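Local coordinates for BH2602 protein (Bacillus halodurans, PDB 3NWZ), which probably hydrolyses acyl-CoA thioesters, as relatives with the hotdog fold do, and binds coenzyme A, at residues A[66-71]-A[87-92]; A[130-133]-A[139-142]. One frame throughout, in Å; residues are numbered along the deposited sequence.

Overall arrangement
From the N terminus, the chain passes through helix 23-40 and helix 47-52 before strand 55-58 leads into strand 64-69. Contact 1 then closes a loop of 15 residues by setting 66-71 against the first half of helix 83-100, near the centre of the chain. Contact 2 opens only after this loop is complete, so the two follow in series, neither nesting nor crossing. It joins 130-133 to 139-142 across the hairpin of strands 125-135 and 139-147. The centres lie 18 Å apart and the contacts do not touch, yet both reach one antiparallel sheet, in which strands 64-69 and 125-135 are neighbours. Contact 1 ties helix to sheet, contact 2 strand to strand.

Contact 1 (A[66-71]-A[87-92]); sequences VRLPIG and ATLLDT
V66 and L68 turn toward helix 83-100 and meet L89, whose CD1 methyl does most of the touching. The contact is apolar. V66 CG1 lies 3.3 Å from L89 CD1, a closeness not to be pressed at this resolution, and the two side chains run past each other in opposite directions, alongside rather than end on. With CG1 anti to the backbone N of V66 (chi1 -177°), that methyl is the branch offered to the leucine, while CG2 is left to approach the helix further along, 4.3 Å from T92 C. The same L89 methyl also reaches L68, its CD1 being 4.0 Å from L68 CB, so one branch serves two residues of the strand. The leucine's own first torsion (chi1 -175°) carries CG away from the helix backbone toward the sheet.

Strand 66-69 and helix 87-92 run nearly antiparallel, at 151°, with their axes 8.8 Å apart at closest approach. This is the helix-on-sheet packing of the hotdog fold, in which the long helix 83-100 is wrapped by a curved antiparallel sheet. L89 also packs on L126 and A128 of the adjacent strand 125-135, to which V66 and L68 are joined by backbone hydrogen bonds. Were L89 replaced by an alanine, the CD1 methyl shared by V66 and L68 would be gone, which is likely to open a gap between helix and sheet.

The polar groups look elsewhere. Backbone hydrogen bonds from D91 N to A87 O and from T92 N to T88 O belong to the helix itself. On its far side from the strand, D91 OD1 is bonded to T110 OG1 of strand 108-117, and D91 and T92 pack on H82 of the second subunit, another copy of this protein.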
ATOM      1  N   VAL A  66       0.007  15.844 -13.860  1.00 29.69           N
ATOM      2  CA  VAL A  66       0.262  16.937 -12.935  1.00 31.17           C
ATOM      3  C   VAL A  66       1.764  17.106 -12.801  1.00 34.66           C
ATOM      4  O   VAL A  66       2.452  16.188 -12.349  1.00 41.09           O
ATOM      5  CB  VAL A  66      -0.256  16.667 -11.497  1.00 28.91           C
ATOM      6  CG1 VAL A  66      -0.000  17.892 -10.652  1.00 33.99           C
ATOM      7  CG2 VAL A  66      -1.716  16.328 -11.483  1.00 36.05           C
ATOM      8  N   ARG A  67       2.278  18.262 -13.207  1.00 36.97           N
ATOM      9  CA  ARG A  67       3.702  18.511 -13.040  1.00 41.41           C
ATOM     10  C   ARG A  67       3.911  19.554 -11.942  1.00 37.73           C
ATOM     11  O   ARG A  67       3.061  20.410 -11.688  1.00 29.31           O
ATOM     12  CB  ARG A  67       4.372  18.921 -14.364  1.00 50.72           C
ATOM     13  CG  ARG A  67       4.003  20.259 -14.946  1.00 75.78           C
ATOM     14  CD  ARG A  67       4.489  20.330 -16.387  1.00 86.77           C
ATOM     15  NE  ARG A  67       3.734  19.414 -17.242  1.00 94.76           N
ATOM     16  CZ  ARG A  67       2.491  19.634 -17.668  1.00 90.82           C
ATOM     17  NH1 ARG A  67       1.849  20.748 -17.331  1.00 95.32           N
ATOM     18  NH2 ARG A  67       1.884  18.734 -18.428  1.00 76.14           N
ATOM     19  N   LEU A  68       5.045  19.452 -11.273  1.00 38.28           N
ATOM     20  CA  LEU A  68       5.373  20.340 -10.178  1.00 36.66           C
ATOM     21  C   LEU A  68       6.811  20.783 -10.273  1.00 38.31           C
ATOM     22  O   LEU A  68       7.713  19.962 -10.324  1.00 32.53           O
ATOM     23  CB  LEU A  68       5.140  19.600  -8.865  1.00 38.11           C
ATOM     24  CG  LEU A  68       5.547  20.180  -7.518  1.00 49.38           C
ATOM     25  CD1 LEU A  68       4.571  19.679  -6.461  1.00 61.07           C
ATOM     26  CD2 LEU A  68       6.962  19.761  -7.180  1.00 45.02           C
ATOM     27  N   PRO A  69       7.036  22.098 -10.318  1.00 42.83           N
ATOM     28  CA  PRO A  69       8.382  22.657 -10.403  1.00 45.73           C
ATOM     29  C   PRO A  69       9.178  22.235  -9.176  1.00 43.04           C
ATOM     30  O   PRO A  69       8.635  22.219  -8.059  1.00 40.12           O
ATOM     31  CB  PRO A  69       8.132  24.169 -10.403  1.00 44.45           C
ATOM     32  CG  PRO A  69       6.785  24.316 -11.002  1.00 47.61           C
ATOM     33  CD  PRO A  69       6.018  23.164 -10.391  1.00 54.90           C
ATOM     34  N   ILE A  70      10.450  21.884  -9.370  1.00 35.10           N
ATOM     35  CA  ILE A  70      11.289  21.525  -8.233  1.00 42.48           C
ATOM     36  C   ILE A  70      12.115  22.743  -7.798  1.00 42.13           C
ATOM     37  O   ILE A  70      12.846  23.345  -8.592  1.00 45.32           O
ATOM     38  CB  ILE A  70      12.265  20.364  -8.539  1.00 48.52           C
ATOM     39  CG1 ILE A  70      11.478  19.117  -8.965  1.00 45.77           C
ATOM     40  CG2 ILE A  70      13.137  20.066  -7.255  1.00 12.95           C
ATOM     41  CD1 ILE A  70      12.345  17.921  -9.274  1.00 51.38           C
ATOM     42  N   GLY A  71      11.971  23.108  -6.531  1.00 43.83           N
ATOM     43  CA  GLY A  71      12.700  24.233  -5.988  1.00 40.21           C
ATOM     44  C   GLY A  71      13.032  23.918  -4.545  1.00 52.13           C
ATOM     45  O   GLY A  71      12.568  22.899  -4.002  1.00 47.62           O
ATOM     46  N   ALA A  87       4.189  12.072  -2.740  1.00 17.87           N
ATOM     47  CA  ALA A  87       2.921  11.404  -2.436  1.00 20.66           C
ATOM     48  C   ALA A  87       1.764  12.312  -2.746  1.00 29.78           C
ATOM     49  O   ALA A  87       0.844  11.956  -3.476  1.00 31.83           O
ATOM     50  CB  ALA A  87       2.889  11.020  -0.991  1.00 21.25           C
ATOM     51  N   THR A  88       1.813  13.509  -2.189  1.00 38.33           N
ATOM     52  CA  THR A  88       0.759  14.490  -2.396  1.00 33.13           C
ATOM     53  C   THR A  88       0.501  14.793  -3.864  1.00 35.65           C
ATOM     54  O   THR A  88      -0.609  15.152  -4.233  1.00 41.86           O
ATOM     55  CB  THR A  88       1.103  15.776  -1.632  1.00 30.82           C
ATOM     56  OG1 THR A  88       1.122  15.475  -0.232  1.00 35.68           O
ATOM     57  CG2 THR A  88       0.082  16.855  -1.892  1.00 26.57           C
ATOM     58  N   LEU A  89       1.529  14.657  -4.695  1.00 29.43           N
ATOM     59  CA  LEU A  89       1.412  14.903  -6.144  1.00 30.03           C
ATOM     60  C   LEU A  89       0.659  13.759  -6.794  1.00 35.44           C
ATOM     61  O   LEU A  89      -0.317  13.980  -7.501  1.00 35.89           O
ATOM     62  CB  LEU A  89       2.796  15.011  -6.797  1.00 28.27           C
ATOM     63  CG  LEU A  89       2.862  15.377  -8.280  1.00 30.99           C
ATOM     64  CD1 LEU A  89       2.291  16.776  -8.500  1.00 24.60           C
ATOM     65  CD2 LEU A  89       4.322  15.324  -8.728  1.00 33.14           C
ATOM     66  N   LEU A  90       1.116  12.534  -6.544  1.00 31.83           N
ATOM     67  CA  LEU A  90       0.464  11.354  -7.103  1.00 30.62           C
ATOM     68  C   LEU A  90      -1.008  11.421  -6.737  1.00 29.21           C
ATOM     69  O   LEU A  90      -1.877  11.265  -7.586  1.00 31.99           O
ATOM     70  CB  LEU A  90       1.087  10.074  -6.526  1.00 41.15           C
ATOM     71  CG  LEU A  90       1.707   9.088  -7.522  1.00 37.13           C
ATOM     72  CD1 LEU A  90       2.167   7.861  -6.785  1.00 43.40           C
ATOM     73  CD2 LEU A  90       0.681   8.707  -8.593  1.00 34.38           C
ATOM     74  N   ASP A  91      -1.275  11.663  -5.453  1.00 33.79           N
ATOM     75  CA  ASP A  91      -2.640  11.776  -4.939  1.00 37.89           C
ATOM     76  C   ASP A  91      -3.415  12.837  -5.735  1.00 43.71           C
ATOM     77  O   ASP A  91      -4.559  12.629  -6.136  1.00 39.94           O
ATOM     78  CB  ASP A  91      -2.587  12.168  -3.452  1.00 40.26           C
ATOM     79  CG  ASP A  91      -3.971  12.412  -2.852  1.00 58.96           C
ATOM     80  OD1 ASP A  91      -4.785  11.463  -2.799  1.00 63.39           O
ATOM     81  OD2 ASP A  91      -4.238  13.558  -2.429  1.00 64.76           O
ATOM     82  N   THR A  92      -2.776  13.974  -5.970  1.00 32.66           N
ATOM     83  CA  THR A  92      -3.418  15.055  -6.697  1.00 20.56           C
ATOM     84  C   THR A  92      -3.766  14.610  -8.113  1.00 28.87           C
ATOM     85  O   THR A  92      -4.875  14.847  -8.593  1.00 40.99           O
ATOM     86  CB  THR A  92      -2.517  16.303  -6.727  1.00 33.52           C
ATOM     87  OG1 THR A  92      -2.187  16.673  -5.385  1.00 50.41           O
ATOM     88  CG2 THR A  92      -3.239  17.453  -7.320  1.00 18.80           C
TER

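Contact 2 (A[130-133]-A[139-142]); sequences ASIV and RIVV
I132 and V142 face each other as an antiparallel, non-hydrogen-bonded pair, their CA atoms 4.2 Å apart. The short strands 130-132 and 139-142 diverge strongly from a flat antiparallel pairing, at 133° between their directions, and the chain turns a corner at V133. There one backbone hydrogen bond joins the two segments: V133 N donates to V141 O over 2.8 Å, almost straight at 160°, from a position tilted 25° out of the carbonyl plane.

V142 is the main side chain on its strand. Its CG2, anti to the backbone N, meets the methyl of A130, CG2 to CB at 4.0 Å, and sits close to S131 O, which V142 CA also approaches in a CA-H...O contact of 3.5 Å. A130 and V142 both pack on M94 of helix 83-100, which covers this face. From the bridge residue I132, CG2 reaches V141 O at 3.8 Å and, more loosely, CG2 of I140. V133 packs against the other strand: its CB is 4.0 Å from V141 CG1, and its CG2 lies over the backbone of V142.

R139, like H134, K137 and Q138, binds coenzyme A in this protein, although none is bound to this chain here; its guanidinium bonds Y117 O of the third subunit and forms a salt bridge with E112 of the fourth. The pairing rests on the backbone ladder, continued by V141 with H134 and S131 with E143, while the side chains add aliphatic packing. The coenzyme A-binding residues thus lie at this end of the hairpin, beside the paired segments.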
ATOM      1  N   ALA A 130      -1.474   9.569 -13.862  1.00 38.81           N
ATOM      2  CA  ALA A 130      -2.446   8.629 -13.322  1.00 33.19           C
ATOM      3  C   ALA A 130      -3.414   8.065 -14.367  1.00 38.12           C
ATOM      4  O   ALA A 130      -3.743   8.742 -15.343  1.00 40.28           O
ATOM      5  CB  ALA A 130      -3.255   9.336 -12.176  1.00 33.19           C
ATOM      6  N   SER A 131      -3.873   6.831 -14.133  1.00 39.29           N
ATOM      7  CA  SER A 131      -4.847   6.155 -15.006  1.00 38.83           C
ATOM      8  C   SER A 131      -5.836   5.275 -14.211  1.00 42.28           C
ATOM      9  O   SER A 131      -5.469   4.593 -13.261  1.00 42.60           O
ATOM     10  CB  SER A 131      -4.144   5.300 -16.088  1.00 37.73           C
ATOM     11  OG  SER A 131      -3.559   4.121 -15.572  1.00 42.18           O
ATOM     12  N   ILE A 132      -7.101   5.307 -14.601  1.00 39.05           N
ATOM     13  CA  ILE A 132      -8.107   4.507 -13.930  1.00 40.26           C
ATOM     14  C   ILE A 132      -7.847   3.015 -14.174  1.00 42.00           C
ATOM     15  O   ILE A 132      -7.524   2.589 -15.303  1.00 43.00           O
ATOM     16  CB  ILE A 132      -9.505   4.867 -14.425  1.00 31.71           C
ATOM     17  CG1 ILE A 132      -9.783   6.344 -14.151  1.00 28.46           C
ATOM     18  CG2 ILE A 132     -10.538   3.975 -13.751  1.00 20.12           C
ATOM     19  CD1 ILE A 132     -11.167   6.767 -14.509  1.00 46.40           C
ATOM     20  N   VAL A 133      -7.976   2.225 -13.107  1.00 31.03           N
ATOM     21  CA  VAL A 133      -7.726   0.800 -13.181  1.00 40.25           C
ATOM     22  C   VAL A 133      -9.052   0.097 -13.081  1.00 50.10           C
ATOM     23  O   VAL A 133      -9.216  -1.030 -13.536  1.00 67.58           O
ATOM     24  CB  VAL A 133      -6.819   0.362 -12.016  1.00 38.40           C
ATOM     25  CG1 VAL A 133      -6.576  -1.149 -12.074  1.00 43.98           C
ATOM     26  CG2 VAL A 133      -5.500   1.156 -12.069  1.00 18.35           C
ATOM     27  N   ARG A 139     -16.389   2.549  -5.373  1.00 59.85           N
ATOM     28  CA  ARG A 139     -15.057   3.090  -5.195  1.00 48.79           C
ATOM     29  C   ARG A 139     -14.374   3.069  -6.546  1.00 38.53           C
ATOM     30  O   ARG A 139     -14.741   2.270  -7.423  1.00 35.26           O
ATOM     31  CB  ARG A 139     -14.271   2.218  -4.216  1.00 40.58           C
ATOM     32  CG  ARG A 139     -13.592   1.008  -4.854  1.00 44.07           C
ATOM     33  CD  ARG A 139     -12.748   0.284  -3.818  1.00 64.05           C
ATOM     34  NE  ARG A 139     -11.686  -0.548  -4.383  1.00 66.95           N
ATOM     35  CZ  ARG A 139     -11.828  -1.823  -4.722  1.00 66.97           C
ATOM     36  NH1 ARG A 139     -12.992  -2.433  -4.563  1.00 65.04           N
ATOM     37  NH2 ARG A 139     -10.792  -2.494  -5.198  1.00 75.60           N
ATOM     38  N   ILE A 140     -13.381   3.940  -6.710  1.00 35.96           N
ATOM     39  CA  ILE A 140     -12.641   4.008  -7.962  1.00 29.51           C
ATOM     40  C   ILE A 140     -11.182   3.752  -7.698  1.00 31.01           C
ATOM     41  O   ILE A 140     -10.542   4.486  -6.964  1.00 36.55           O
ATOM     42  CB  ILE A 140     -12.788   5.383  -8.664  1.00 26.03           C
ATOM     43  CG1 ILE A 140     -14.187   5.527  -9.266  1.00 37.31           C
ATOM     44  CG2 ILE A 140     -11.759   5.511  -9.774  1.00 14.62           C
ATOM     45  CD1 ILE A 140     -14.434   6.873  -9.886  1.00 46.71           C
ATOM     46  N   VAL A 141     -10.675   2.683  -8.306  1.00 26.83           N
ATOM     47  CA  VAL A 141      -9.289   2.288  -8.174  1.00 33.64           C
ATOM     48  C   VAL A 141      -8.531   2.917  -9.335  1.00 38.46           C
ATOM     49  O   VAL A 141      -8.928   2.776 -10.495  1.00 40.41           O
ATOM     50  CB  VAL A 141      -9.186   0.768  -8.222  1.00 36.76           C
ATOM     51  CG1 VAL A 141      -7.723   0.325  -8.171  1.00 41.57           C
ATOM     52  CG2 VAL A 141      -9.986   0.178  -7.054  1.00 30.42           C
ATOM     53  N   VAL A 142      -7.453   3.622  -9.003  1.00 31.49           N
ATOM     54  CA  VAL A 142      -6.631   4.308  -9.980  1.00 32.98           C
ATOM     55  C   VAL A 142      -5.173   3.959  -9.704  1.00 46.53           C
ATOM     56  O   VAL A 142      -4.855   3.433  -8.646  1.00 48.67           O
ATOM     57  CB  VAL A 142      -6.833   5.849  -9.891  1.00 33.91           C
ATOM     58  CG1 VAL A 142      -6.666   6.314  -8.449  1.00 40.05           C
ATOM     59  CG2 VAL A 142      -5.824   6.575 -10.787  1.00 30.72           C
TER